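Local coordinates for protein translation elongation factor 1A (Methanosarcina mazei, PDB 3WND) that binds cysteinyl-tRNA(Cys) in its GTP-bound form and probably acts as a translation elongation factor, at residues A[120-125]-A[151-156]; A[32-37]-A[88-93]; A[22-27]-A[62-67]; A[69-74]-A[97-102]; A[106-111]-A[143-148]. One frame throughout, in Å; residues are numbered along the deposited sequence.

Contact 1. Residues A[120-125]-A[151-156]; sequences TRSDST and CISLNT
Thr120 to Asp123 pass Leu154 and Asn155 with their end-to-end direction 71° from that of 153-155, and the nearest CA atoms are those of Arg121 and Asn155, 4.7 Å apart. Leu154 O receives Ser122 N at 2.9 Å, with the donor lying above the carbonyl plane, not on a lone pair. Thr120 CA also brings its hydrogen to Leu154 O, at 3.4 Å.

Ser122 and Asn155 point at each other. Asn155 ND2 donates to Ser122 OG at 3.0 Å, the hydroxyl oxygen lying 17° out of the Asn155 amide plane, and Ser122 OG is also hydrogen-bonded to Glu165. The serine hydroxyl sits between its backbone N and carbonyl carbon (chi1 65°), which turns it to the amide while its CB meets Ser153 OG at 3.2 Å. Asp123 crosses Asn155 at roughly a right angle, OD1 lying 3.2 Å from Asn155 CB, and its OD2 bonds to Asn157. The Thr120 and Leu154 side chains lie side by side, CG2 of the first 4.1 Å from CD1 of the second.

Asn155 uses its whole amide: ND2 also serves Asn162 O, and OD1 accepts from the backbones of Asn157 and Phe164. Replacing it with a leucine would probably leave those backbone groups without their mates and Ser122 OG with one donor fewer.

Thr120-Asp123, reading Thr-Arg-Ser-Asp, probably stands in the place of the NKxD motif of GTPases, and 153-155 in that of the SAL loop. Asp123 and Thr156 bind GDP in this protein, so the buried amide network ties together two loops of the nucleotide site.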
# COMPACT_ATOMS: atom_id res chain seq x y z
N THR A 120 17.16 -6.89 9.40
CA THR A 120 18.23 -6.37 8.55
C THR A 120 19.55 -6.22 9.36
O THR A 120 19.61 -6.36 10.61
CB THR A 120 17.83 -4.97 8.02
OG1 THR A 120 17.36 -4.20 9.11
CG2 THR A 120 16.64 -5.12 7.02
N ARG A 121 20.62 -5.83 8.65
CA ARG A 121 21.89 -5.49 9.31
C ARG A 121 22.42 -6.68 10.06
O ARG A 121 23.04 -6.49 11.12
CB ARG A 121 21.83 -4.17 10.14
CG ARG A 121 21.33 -3.01 9.29
CD ARG A 121 21.04 -1.80 10.08
NE ARG A 121 22.23 -1.16 10.57
CZ ARG A 121 22.21 -0.22 11.53
NH1 ARG A 121 21.04 0.18 12.15
NH2 ARG A 121 23.37 0.32 11.90
N SER A 122 22.22 -7.87 9.50
CA SER A 122 22.63 -9.09 10.28
C SER A 122 24.14 -9.12 10.61
O SER A 122 24.54 -9.73 11.60
CB SER A 122 22.27 -10.40 9.53
OG SER A 122 23.04 -10.46 8.31
N ASP A 123 24.97 -8.52 9.75
CA ASP A 123 26.43 -8.47 10.00
C ASP A 123 26.79 -7.62 11.25
O ASP A 123 27.91 -7.73 11.78
CB ASP A 123 27.15 -7.93 8.75
CG ASP A 123 26.70 -6.54 8.38
OD1 ASP A 123 25.46 -6.28 8.20
OD2 ASP A 123 27.59 -5.69 8.23
N SER A 124 25.85 -6.80 11.72
CA SER A 124 26.07 -6.03 12.93
C SER A 124 25.68 -6.69 14.23
O SER A 124 25.79 -6.06 15.27
CB SER A 124 25.38 -4.64 12.79
OG SER A 124 23.97 -4.79 12.94
N THR A 125 25.26 -7.95 14.19
CA THR A 125 24.69 -8.61 15.34
C THR A 125 25.16 -10.03 15.36
O THR A 125 26.11 -10.36 14.64
CB THR A 125 23.16 -8.46 15.36
OG1 THR A 125 22.66 -8.98 16.59
CG2 THR A 125 22.49 -9.14 14.20
N CYS A 151 10.40 -14.40 9.73
CA CYS A 151 11.47 -13.44 10.05
C CYS A 151 12.76 -14.00 9.43
O CYS A 151 13.21 -15.12 9.73
CB CYS A 151 11.67 -13.28 11.54
SG CYS A 151 10.10 -12.79 12.26
N ILE A 152 13.34 -13.22 8.53
CA ILE A 152 14.53 -13.62 7.81
C ILE A 152 15.65 -12.68 8.16
O ILE A 152 15.55 -11.46 7.88
CB ILE A 152 14.26 -13.56 6.25
CG1 ILE A 152 13.14 -14.64 5.96
CG2 ILE A 152 15.56 -13.98 5.49
CD1 ILE A 152 12.67 -14.62 4.56
N SER A 153 16.73 -13.20 8.72
CA SER A 153 17.88 -12.34 9.06
C SER A 153 18.73 -12.13 7.78
O SER A 153 19.07 -13.13 7.08
CB SER A 153 18.73 -13.14 10.06
OG SER A 153 19.90 -12.40 10.37
N LEU A 154 19.12 -10.90 7.50
CA LEU A 154 19.85 -10.63 6.23
C LEU A 154 20.68 -9.36 6.34
O LEU A 154 20.52 -8.58 7.28
CB LEU A 154 18.81 -10.48 5.05
CG LEU A 154 17.78 -9.32 5.13
CD1 LEU A 154 18.38 -8.01 4.65
CD2 LEU A 154 16.55 -9.68 4.23
N ASN A 155 21.59 -9.15 5.37
CA ASN A 155 22.20 -7.84 5.25
C ASN A 155 22.41 -7.62 3.72
O ASN A 155 22.26 -8.56 2.93
CB ASN A 155 23.59 -7.78 6.01
CG ASN A 155 24.64 -8.74 5.41
OD1 ASN A 155 25.12 -8.50 4.26
ND2 ASN A 155 25.02 -9.82 6.14
N THR A 156 22.68 -6.40 3.39
CA THR A 156 22.99 -6.00 2.03
C THR A 156 24.39 -5.35 2.02
O THR A 156 24.63 -4.31 1.34
CB THR A 156 21.92 -5.09 1.42
OG1 THR A 156 21.77 -3.99 2.29
CG2 THR A 156 20.60 -5.89 1.20

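Contact 2. Residues A[32-37]-A[88-93]; sequences SGRTSL and VLCIPP
The last part of the P-loop, where Ser32 and Arg34 lead into helix 34-39, rests on Cys90 and Pro92 at the C-terminal end of strand 86-91 in the GTPase domain. Arg34 stands where the classical GK[ST] signature has lysine, and residues 32-36 bind GDP in this protein. Gly33 takes the N-cap position of the helix, and its positive phi of 73° favours glycine there.

Contact across the two segments is by packing. Ser32 CB lies 3.5 Å from Pro92 CD and 3.6 Å from Cys90 O, so the P-loop backbone sits close over the strand end. The hydroxyl of Ser32 is used within the loop, bonding to Thr29 O, while Ser32 O bonds to Thr120 OG1 from the neighbouring nucleotide-site loop. The aliphatic start of Arg34 passes Cys90, Arg34 CG being 3.9 Å from Cys90 CB in the conformer described.

One helical turn on, Leu37 reaches down to the sheet. Its CG stands opposite the backbone N (chi1 176°), which sends the isobutyl group to the strand across Val88 at about a right angle. A single methyl does the touching there: Leu37 CD2 is 3.9 Å from Cys90 SG and 4.1 Å from Val88 CG1.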
# COMPACT_ATOMS: atom_id res chain seq x y z
N SER A 32 16.78 1.32 9.40
CA SER A 32 16.48 -0.09 9.34
C SER A 32 16.98 -0.79 8.10
O SER A 32 16.69 -1.95 7.92
CB SER A 32 14.96 -0.31 9.51
OG SER A 32 14.36 0.27 8.35
N GLY A 33 17.78 -0.10 7.26
CA GLY A 33 18.26 -0.71 6.00
C GLY A 33 17.23 -0.85 4.91
O GLY A 33 17.46 -1.54 3.94
N ARG A 34 16.09 -0.16 5.04
CA ARG A 34 14.96 -0.25 4.05
C ARG A 34 15.42 0.17 2.66
O ARG A 34 15.23 -0.57 1.71
CB ARG A 34 13.90 0.76 4.42
CG ARG A 34 13.09 0.46 5.63
CD ARG A 34 11.99 1.52 5.65
NE ARG A 34 12.51 2.63 6.38
CZ ARG A 34 12.05 3.87 6.43
NH1 ARG A 34 10.99 4.30 5.70
NH2 ARG A 34 12.66 4.72 7.22
N THR A 35 15.95 1.39 2.52
CA THR A 35 16.35 1.84 1.18
C THR A 35 17.46 1.01 0.60
O THR A 35 17.37 0.63 -0.57
CB THR A 35 16.76 3.33 1.23
OG1 THR A 35 15.61 4.10 1.62
CG2 THR A 35 17.28 3.77 -0.14
N SER A 36 18.44 0.54 1.43
CA SER A 36 19.47 -0.28 0.85
C SER A 36 18.94 -1.59 0.39
O SER A 36 19.39 -2.13 -0.59
CB SER A 36 20.54 -0.51 1.93
OG SER A 36 21.17 0.73 2.17
N LEU A 37 17.92 -2.09 1.10
CA LEU A 37 17.37 -3.41 0.67
C LEU A 37 16.62 -3.22 -0.69
O LEU A 37 16.81 -4.03 -1.63
CB LEU A 37 16.43 -3.96 1.77
CG LEU A 37 15.70 -5.30 1.41
CD1 LEU A 37 16.67 -6.36 1.06
CD2 LEU A 37 14.70 -5.68 2.53
N VAL A 88 7.23 -6.04 3.26
CA VAL A 88 8.47 -6.50 3.95
C VAL A 88 8.79 -5.43 5.00
O VAL A 88 9.05 -4.26 4.65
CB VAL A 88 9.64 -6.56 2.97
CG1 VAL A 88 10.96 -6.86 3.76
CG2 VAL A 88 9.33 -7.67 1.94
N LEU A 89 8.64 -5.81 6.28
CA LEU A 89 8.85 -4.88 7.42
C LEU A 89 10.27 -5.06 7.88
O LEU A 89 10.65 -6.19 8.28
CB LEU A 89 7.82 -5.14 8.52
CG LEU A 89 8.11 -4.45 9.83
CD1 LEU A 89 8.08 -2.88 9.62
CD2 LEU A 89 7.06 -4.92 10.86
N CYS A 90 11.04 -4.01 7.75
CA CYS A 90 12.50 -4.10 8.08
C CYS A 90 12.68 -3.68 9.54
O CYS A 90 12.29 -2.63 9.93
CB CYS A 90 13.25 -3.11 7.18
SG CYS A 90 13.22 -3.59 5.47
N ILE A 91 13.24 -4.60 10.33
CA ILE A 91 13.53 -4.30 11.73
C ILE A 91 15.03 -4.55 11.93
O ILE A 91 15.47 -5.72 11.87
CB ILE A 91 12.68 -5.19 12.67
CG1 ILE A 91 11.16 -5.04 12.30
CG2 ILE A 91 12.98 -4.83 14.11
CD1 ILE A 91 10.21 -5.89 13.06
N PRO A 92 15.77 -3.51 12.35
CA PRO A 92 17.21 -3.68 12.60
C PRO A 92 17.47 -4.22 14.05
O PRO A 92 16.53 -4.33 14.83
CB PRO A 92 17.72 -2.24 12.47
CG PRO A 92 16.56 -1.40 13.08
CD PRO A 92 15.32 -2.08 12.51
N PRO A 93 18.73 -4.56 14.36
CA PRO A 93 18.96 -5.16 15.69
C PRO A 93 18.55 -4.10 16.74
O PRO A 93 18.74 -2.87 16.56
CB PRO A 93 20.50 -5.53 15.63
CG PRO A 93 20.70 -5.78 14.15
CD PRO A 93 19.95 -4.63 13.50

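Contact 3. Residues A[22-27]-A[62-67]; sequences ANVAII and MVFVDA
Val24 and Phe64 form the middle pair of five parallel bridges between strands 22-27 and 62-66, whose axes approach to 4.6 Å at 22°. Five backbone hydrogen bonds zip the register. Val24 is gripped through both its backbone N and its O: the N donates to Val63 O at 2.7 Å and the O accepts Val65 N at 2.7 Å. The last bond is longer, Ala67 N to Ile26 O being 3.3 Å as segment 62-67 leaves the strand.

On the face carrying Val24, Ile26 and Phe64, the ring lies alongside Val24, with Phe64 CD2 3.7 Å from Val24 CB. Ile26, in the conformer described, extends CD1 to within 4.1 Å of the same Phe64 CD2. The ring owes its place beside Val24 to a CG lying opposite the carbonyl carbon (chi1 -56°). An alanine at Phe64 is likely to open a gap beside Val24 and Ile26 and leave Leu41 without its aromatic neighbour. On the other face, Asn23 OD1 rests 3.7 Å from Val63 CB, while its ND2 bonds to Gly252 O.

Asp66 closes the strand and bonds through OD2 to Thr35 OG1, consistent with the position of the DxxG aspartate meeting the P-loop threonine, although a serine, Ser69, stands where the glycine would be.

Helix 167-187 covers the Val24 side through Ile174, and helix 74-83 covers the Ala25 and Val65 side through Leu81 and Ala80. Within the sheet, strand 86-91 continues the parallel order beyond 21-28, and antiparallel strand 51-55 flanks 61-66.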
# COMPACT_ATOMS: atom_id res chain seq x y z
N ALA A 22 4.68 -9.29 -8.84
CA ALA A 22 4.49 -9.05 -7.39
C ALA A 22 4.79 -7.60 -7.10
O ALA A 22 5.81 -7.07 -7.58
CB ALA A 22 5.39 -9.93 -6.56
N ASN A 23 3.90 -6.95 -6.34
CA ASN A 23 4.16 -5.56 -5.94
C ASN A 23 4.39 -5.60 -4.45
O ASN A 23 3.53 -6.07 -3.67
CB ASN A 23 2.96 -4.70 -6.29
CG ASN A 23 2.71 -4.66 -7.77
OD1 ASN A 23 3.67 -4.49 -8.56
ND2 ASN A 23 1.48 -4.93 -8.17
N VAL A 24 5.59 -5.16 -4.07
CA VAL A 24 6.11 -5.36 -2.69
C VAL A 24 6.43 -4.01 -2.08
O VAL A 24 7.03 -3.13 -2.71
CB VAL A 24 7.38 -6.29 -2.76
CG1 VAL A 24 7.93 -6.51 -1.34
CG2 VAL A 24 7.08 -7.63 -3.46
N ALA A 25 5.92 -3.76 -0.89
CA ALA A 25 6.26 -2.57 -0.10
C ALA A 25 7.36 -2.87 0.85
O ALA A 25 7.32 -3.84 1.58
CB ALA A 25 5.05 -2.17 0.71
N ILE A 26 8.40 -2.06 0.80
CA ILE A 26 9.53 -2.22 1.78
C ILE A 26 9.39 -1.06 2.74
O ILE A 26 9.46 0.14 2.34
CB ILE A 26 10.97 -2.21 1.12
CG1 ILE A 26 11.11 -3.17 -0.09
CG2 ILE A 26 12.03 -2.42 2.22
CD1 ILE A 26 10.85 -4.63 0.14
N ILE A 27 9.15 -1.41 4.01
CA ILE A 27 8.82 -0.42 5.00
C ILE A 27 9.59 -0.64 6.29
O ILE A 27 10.17 -1.74 6.56
CB ILE A 27 7.27 -0.43 5.30
CG1 ILE A 27 6.85 -1.74 5.99
CG2 ILE A 27 6.43 -0.13 3.99
CD1 ILE A 27 5.44 -1.65 6.63
N MET A 62 8.46 -7.56 -10.90
CA MET A 62 8.44 -7.19 -9.45
C MET A 62 8.62 -5.70 -9.37
O MET A 62 9.46 -5.10 -10.12
CB MET A 62 9.55 -7.87 -8.68
CG MET A 62 9.40 -9.33 -8.65
SD MET A 62 9.97 -9.87 -7.04
CE MET A 62 9.31 -11.55 -7.08
N VAL A 63 7.84 -5.06 -8.52
CA VAL A 63 8.06 -3.68 -8.19
C VAL A 63 8.18 -3.62 -6.67
O VAL A 63 7.30 -4.13 -5.94
CB VAL A 63 6.91 -2.78 -8.67
CG1 VAL A 63 7.13 -1.31 -8.26
CG2 VAL A 63 6.76 -2.98 -10.20
N PHE A 64 9.31 -3.04 -6.22
CA PHE A 64 9.52 -2.81 -4.76
C PHE A 64 9.36 -1.36 -4.47
O PHE A 64 10.02 -0.53 -5.04
CB PHE A 64 10.93 -3.29 -4.33
CG PHE A 64 11.19 -4.69 -4.68
CD1 PHE A 64 11.79 -5.02 -5.89
CD2 PHE A 64 10.85 -5.67 -3.79
CE1 PHE A 64 11.98 -6.36 -6.20
CE2 PHE A 64 11.12 -7.01 -4.08
CZ PHE A 64 11.69 -7.35 -5.31
N VAL A 65 8.49 -1.04 -3.54
CA VAL A 65 8.21 0.36 -3.29
C VAL A 65 8.79 0.67 -1.94
O VAL A 65 8.40 0.10 -0.88
CB VAL A 65 6.69 0.56 -3.27
CG1 VAL A 65 6.41 2.02 -3.00
CG2 VAL A 65 6.12 0.03 -4.57
N ASP A 66 9.78 1.57 -1.97
CA ASP A 66 10.40 2.05 -0.74
C ASP A 66 9.63 3.24 -0.24
O ASP A 66 9.53 4.30 -0.96
CB ASP A 66 11.85 2.43 -1.05
CG ASP A 66 12.61 3.12 0.17
OD1 ASP A 66 12.15 3.12 1.32
OD2 ASP A 66 13.74 3.62 -0.10
N ALA A 67 8.99 3.07 0.95
CA ALA A 67 8.27 4.24 1.55
C ALA A 67 9.25 5.20 2.25
O ALA A 67 9.29 5.32 3.52
CB ALA A 67 7.22 3.70 2.57

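Contact 4. Residues A[69-74]-A[97-102]; sequences SYPKTL and DAHTGE
Tyr70 and His99, with Pro71 and Glu102 beside them, join the loop that follows strand 61-66, corresponding to switch II of related GTPases, to the first turns of helix 98-109. Tyr70 and His99 each lose 55 Å² of surface to the other segment.

Tyr70 makes the polar link. Its OH donates to Glu102 OE1 at 2.6 Å, OE1 accepting on the lone pair that faces away from OE2 (anti). OE1 lies at the edge of the phenol ring, near its plane, although the carboxylate itself is turned 57° from it. Tyr70 CG stands opposite its backbone N (chi1 174°), which carries the ring to the helix. Glu102 meets it with a chain extended beyond CG, and OE1 also forms a salt bridge with Arg362, which probably favours the ionised carboxylate.

His99 takes part through its face. Pro71 CB lies 3.5 Å from the centroid of the His99 ring and 6° off its normal, a CH-pi contact. The peptide bond between Tyr70 and Pro71 is cis, and the same Pro71 CB sits 3.7 Å above the plane of the Tyr70 ring, over its centre. This proline carbon is therefore shared by two rings whose planes are steeply inclined to each other. The imidazole is steadied by a bond from ND1 to Glu30, and His99 CB approaches Tyr70 OH to 3.5 Å.

Helix 98-109 itself starts from an N-cap beside this packing: Asp97 OD1 accepts Thr100 N at 2.9 Å, nearly along the C-O axis of the aspartate.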
# COMPACT_ATOMS: atom_id res chain seq x y z
N SER A 69 9.70 8.30 2.67
CA SER A 69 9.25 9.48 3.41
C SER A 69 8.52 9.16 4.69
O SER A 69 8.07 10.03 5.35
CB SER A 69 8.46 10.53 2.54
OG SER A 69 9.17 10.78 1.38
N TYR A 70 8.46 7.89 5.04
CA TYR A 70 7.99 7.46 6.38
C TYR A 70 9.28 7.22 7.17
O TYR A 70 10.22 6.58 6.64
CB TYR A 70 7.15 6.17 6.19
CG TYR A 70 6.76 5.60 7.52
CD1 TYR A 70 5.63 6.12 8.23
CD2 TYR A 70 7.63 4.71 8.17
CE1 TYR A 70 5.35 5.68 9.51
CE2 TYR A 70 7.35 4.28 9.50
CZ TYR A 70 6.21 4.73 10.12
OH TYR A 70 5.92 4.35 11.39
N PRO A 71 9.33 7.63 8.47
CA PRO A 71 8.19 8.00 9.29
C PRO A 71 7.76 9.47 9.27
O PRO A 71 6.83 9.85 9.97
CB PRO A 71 8.65 7.58 10.68
CG PRO A 71 10.06 7.77 10.69
CD PRO A 71 10.49 7.32 9.33
N LYS A 72 8.44 10.32 8.49
CA LYS A 72 8.02 11.74 8.46
C LYS A 72 6.55 11.90 8.09
O LYS A 72 5.83 12.63 8.78
CB LYS A 72 8.87 12.52 7.46
CG LYS A 72 8.47 14.00 7.27
CD LYS A 72 9.27 14.61 6.10
CE LYS A 72 8.55 14.55 4.72
NZ LYS A 72 9.37 14.12 3.55
N THR A 73 6.10 11.23 7.03
CA THR A 73 4.69 11.30 6.64
C THR A 73 4.08 9.86 6.67
O THR A 73 4.74 8.84 6.35
CB THR A 73 4.44 11.84 5.22
OG1 THR A 73 4.86 10.85 4.23
CG2 THR A 73 5.13 13.12 5.00
N LEU A 74 2.79 9.81 6.98
CA LEU A 74 2.01 8.58 6.79
C LEU A 74 1.66 8.27 5.38
O LEU A 74 1.58 7.11 4.99
CB LEU A 74 0.72 8.65 7.61
CG LEU A 74 0.96 8.81 9.14
CD1 LEU A 74 -0.38 8.80 9.90
CD2 LEU A 74 1.96 7.86 9.78
N ASP A 97 11.23 -0.14 18.27
CA ASP A 97 11.04 1.25 18.68
C ASP A 97 9.62 1.70 18.32
O ASP A 97 8.74 0.89 17.97
CB ASP A 97 12.07 2.17 18.01
CG ASP A 97 11.95 2.24 16.50
OD1 ASP A 97 10.99 1.71 15.95
OD2 ASP A 97 12.82 2.90 15.86
N ALA A 98 9.40 3.00 18.41
CA ALA A 98 8.03 3.54 18.30
C ALA A 98 7.51 3.37 16.88
O ALA A 98 6.31 3.02 16.68
CB ALA A 98 8.04 5.01 18.68
N HIS A 99 8.41 3.53 15.89
CA HIS A 99 7.94 3.41 14.53
C HIS A 99 7.75 2.01 14.05
O HIS A 99 6.87 1.72 13.23
CB HIS A 99 8.73 4.28 13.54
CG HIS A 99 8.52 5.74 13.81
ND1 HIS A 99 9.52 6.57 13.98
CD2 HIS A 99 7.31 6.48 14.02
CE1 HIS A 99 9.03 7.86 14.18
NE2 HIS A 99 7.68 7.78 14.28
N THR A 100 8.57 1.09 14.57
CA THR A 100 8.31 -0.33 14.25
C THR A 100 6.95 -0.69 14.81
O THR A 100 6.14 -1.35 14.15
CB THR A 100 9.38 -1.15 14.91
OG1 THR A 100 10.60 -0.92 14.23
CG2 THR A 100 9.02 -2.64 14.81
N GLY A 101 6.65 -0.22 16.01
CA GLY A 101 5.32 -0.48 16.59
C GLY A 101 4.18 0.14 15.74
O GLY A 101 3.15 -0.48 15.53
N GLU A 102 4.37 1.38 15.31
CA GLU A 102 3.37 2.08 14.47
C GLU A 102 3.14 1.32 13.17
O GLU A 102 1.99 1.14 12.70
CB GLU A 102 3.85 3.50 14.19
CG GLU A 102 2.76 4.31 13.47
CD GLU A 102 3.23 5.73 13.26
OE1 GLU A 102 4.30 5.93 12.65
OE2 GLU A 102 2.56 6.65 13.80

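Contact 5. Residues A[106-111]-A[143-148]; sequences ALDLLG and GTVLQD
Val145 packs against the last turn of helix 98-109, and each of its side-chain carbons has a neighbour there. Val145 CB lies 4.1 Å from Asp108 OD1. From it the branches part: Val145 CG1 goes to Asp108 OD1 at 3.6 Å and on to Gly111 CA at 3.9 Å, whereas Val145 CG2 rests 3.6 Å from Leu107 O. The torsion (chi1 -58°) sets CG1 opposite the carbonyl carbon and so spreads the two methyls along the helix end, which Gly111 closes in a Schellman motif.

The carboxylate of Asp108 holds the loop by its backbone. Val145 N donates to Asp108 OD1 at 2.9 Å, arriving on the anti side and 25° out of the carboxylate plane. The other oxygen, Asp108 OD2, accepts from a water at 2.7 Å that donates also to Gly143 O, so both oxygens reach the same loop. That loop is stiffened by a type I turn from Thr144 to Gln147 and by an ST turn in which Thr144 OG1 accepts Leu146 N and is hydrogen-bonded to Thr141 O.

Leu107 and Leu146 cross at about a right angle, with Leu107 CD1 3.8 Å from Leu146 CD2. The pair brings the turn before strand 150-153 to the end of helix 98-109; Leu107 also touches Leu81 of helix 74-83, and on the other side of helix 98-109 Leu109 packs on strands 352-355 and 363-369.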
# COMPACT_ATOMS: atom_id res chain seq x y z
N ALA A 106 -0.25 -0.33 11.93
CA ALA A 106 -0.84 0.01 10.61
C ALA A 106 -1.15 -1.21 9.78
O ALA A 106 -2.24 -1.31 9.19
CB ALA A 106 0.05 0.94 9.80
N LEU A 107 -0.17 -2.15 9.70
CA LEU A 107 -0.42 -3.35 8.90
C LEU A 107 -1.62 -4.07 9.45
O LEU A 107 -2.44 -4.64 8.67
CB LEU A 107 0.82 -4.24 9.00
CG LEU A 107 2.06 -3.72 8.21
CD1 LEU A 107 3.34 -4.51 8.65
CD2 LEU A 107 1.83 -3.83 6.68
N ASP A 108 -1.73 -4.12 10.79
CA ASP A 108 -2.82 -4.91 11.39
C ASP A 108 -4.17 -4.22 11.21
O ASP A 108 -5.16 -4.89 10.87
CB ASP A 108 -2.47 -5.19 12.88
CG ASP A 108 -3.47 -6.04 13.53
OD1 ASP A 108 -3.62 -7.25 13.20
OD2 ASP A 108 -4.03 -5.51 14.50
N LEU A 109 -4.18 -2.86 11.30
CA LEU A 109 -5.45 -2.17 11.01
C LEU A 109 -5.86 -2.30 9.55
O LEU A 109 -7.03 -2.25 9.23
CB LEU A 109 -5.27 -0.69 11.31
CG LEU A 109 -5.19 -0.34 12.78
CD1 LEU A 109 -4.90 1.18 12.87
CD2 LEU A 109 -6.44 -0.63 13.55
N LEU A 110 -4.87 -2.44 8.62
CA LEU A 110 -5.14 -2.66 7.18
C LEU A 110 -5.60 -4.08 6.87
O LEU A 110 -5.99 -4.40 5.77
CB LEU A 110 -3.91 -2.27 6.36
CG LEU A 110 -3.72 -0.74 6.22
CD1 LEU A 110 -2.32 -0.39 5.74
CD2 LEU A 110 -4.75 -0.28 5.18
N GLY A 111 -5.44 -4.96 7.84
CA GLY A 111 -5.71 -6.44 7.53
C GLY A 111 -4.77 -6.94 6.47
O GLY A 111 -5.15 -7.76 5.67
N GLY A 143 -1.54 -12.63 17.66
CA GLY A 143 -2.93 -12.15 17.56
C GLY A 143 -3.01 -10.91 16.68
O GLY A 143 -3.95 -10.07 16.80
N THR A 144 -2.04 -10.78 15.77
CA THR A 144 -2.09 -9.69 14.75
C THR A 144 -1.93 -10.38 13.39
O THR A 144 -1.58 -11.56 13.28
CB THR A 144 -0.91 -8.65 14.85
OG1 THR A 144 0.26 -9.26 14.30
CG2 THR A 144 -0.69 -8.24 16.28
N VAL A 145 -2.15 -9.61 12.32
CA VAL A 145 -1.93 -10.19 10.99
C VAL A 145 -0.48 -10.62 10.66
O VAL A 145 -0.29 -11.38 9.73
CB VAL A 145 -2.41 -9.24 9.82
CG1 VAL A 145 -3.90 -8.91 9.99
CG2 VAL A 145 -1.52 -7.98 9.71
N LEU A 146 0.47 -10.18 11.47
CA LEU A 146 1.89 -10.54 11.31
C LEU A 146 2.25 -11.87 11.99
O LEU A 146 3.39 -12.31 11.89
CB LEU A 146 2.86 -9.43 11.77
CG LEU A 146 2.76 -8.08 11.07
CD1 LEU A 146 1.62 -7.17 11.67
CD2 LEU A 146 4.13 -7.28 11.16
N GLN A 147 1.32 -12.45 12.76
CA GLN A 147 1.66 -13.58 13.63
C GLN A 147 2.42 -14.72 12.94
O GLN A 147 3.32 -15.26 13.55
CB GLN A 147 0.39 -14.05 14.34
CG GLN A 147 -0.59 -14.74 13.41
CD GLN A 147 -1.76 -15.35 14.23
OE1 GLN A 147 -2.32 -14.69 15.15
NE2 GLN A 147 -2.13 -16.55 13.88
N ASP A 148 2.12 -15.02 11.68
CA ASP A 148 2.77 -16.19 11.05
C ASP A 148 3.70 -15.70 9.89
O ASP A 148 4.19 -16.52 9.07
CB ASP A 148 1.73 -17.13 10.52
CG ASP A 148 0.98 -17.80 11.64
OD1 ASP A 148 1.66 -18.26 12.60
OD2 ASP A 148 -0.28 -17.80 11.60
O HOH W 1 -4.62 -7.28 16.51

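In the fold
Contact 3 is the buried centre of the GTPase sheet, held by backbone bonds, and contact 2 continues it to the next strand, Cys90 N bonding to Ile27 O. Contact 2 is equally buried but rests on packing. Contact 1, partly buried, sits on the same sheet and is largely polar; a hydrogen bond ties it to contact 2, so the two nucleotide-site contacts touch. Contacts 4 and 5 use opposite ends of helix 98-109, their centres about 16 Å apart. Contact 4, also buried, joins a carboxylate bond with ring packing and meets contact 2 through Arg34 and Tyr70 O, whereas contact 5, more open and partly water-bridged, reaches contact 3 through Leu107 and Ile27.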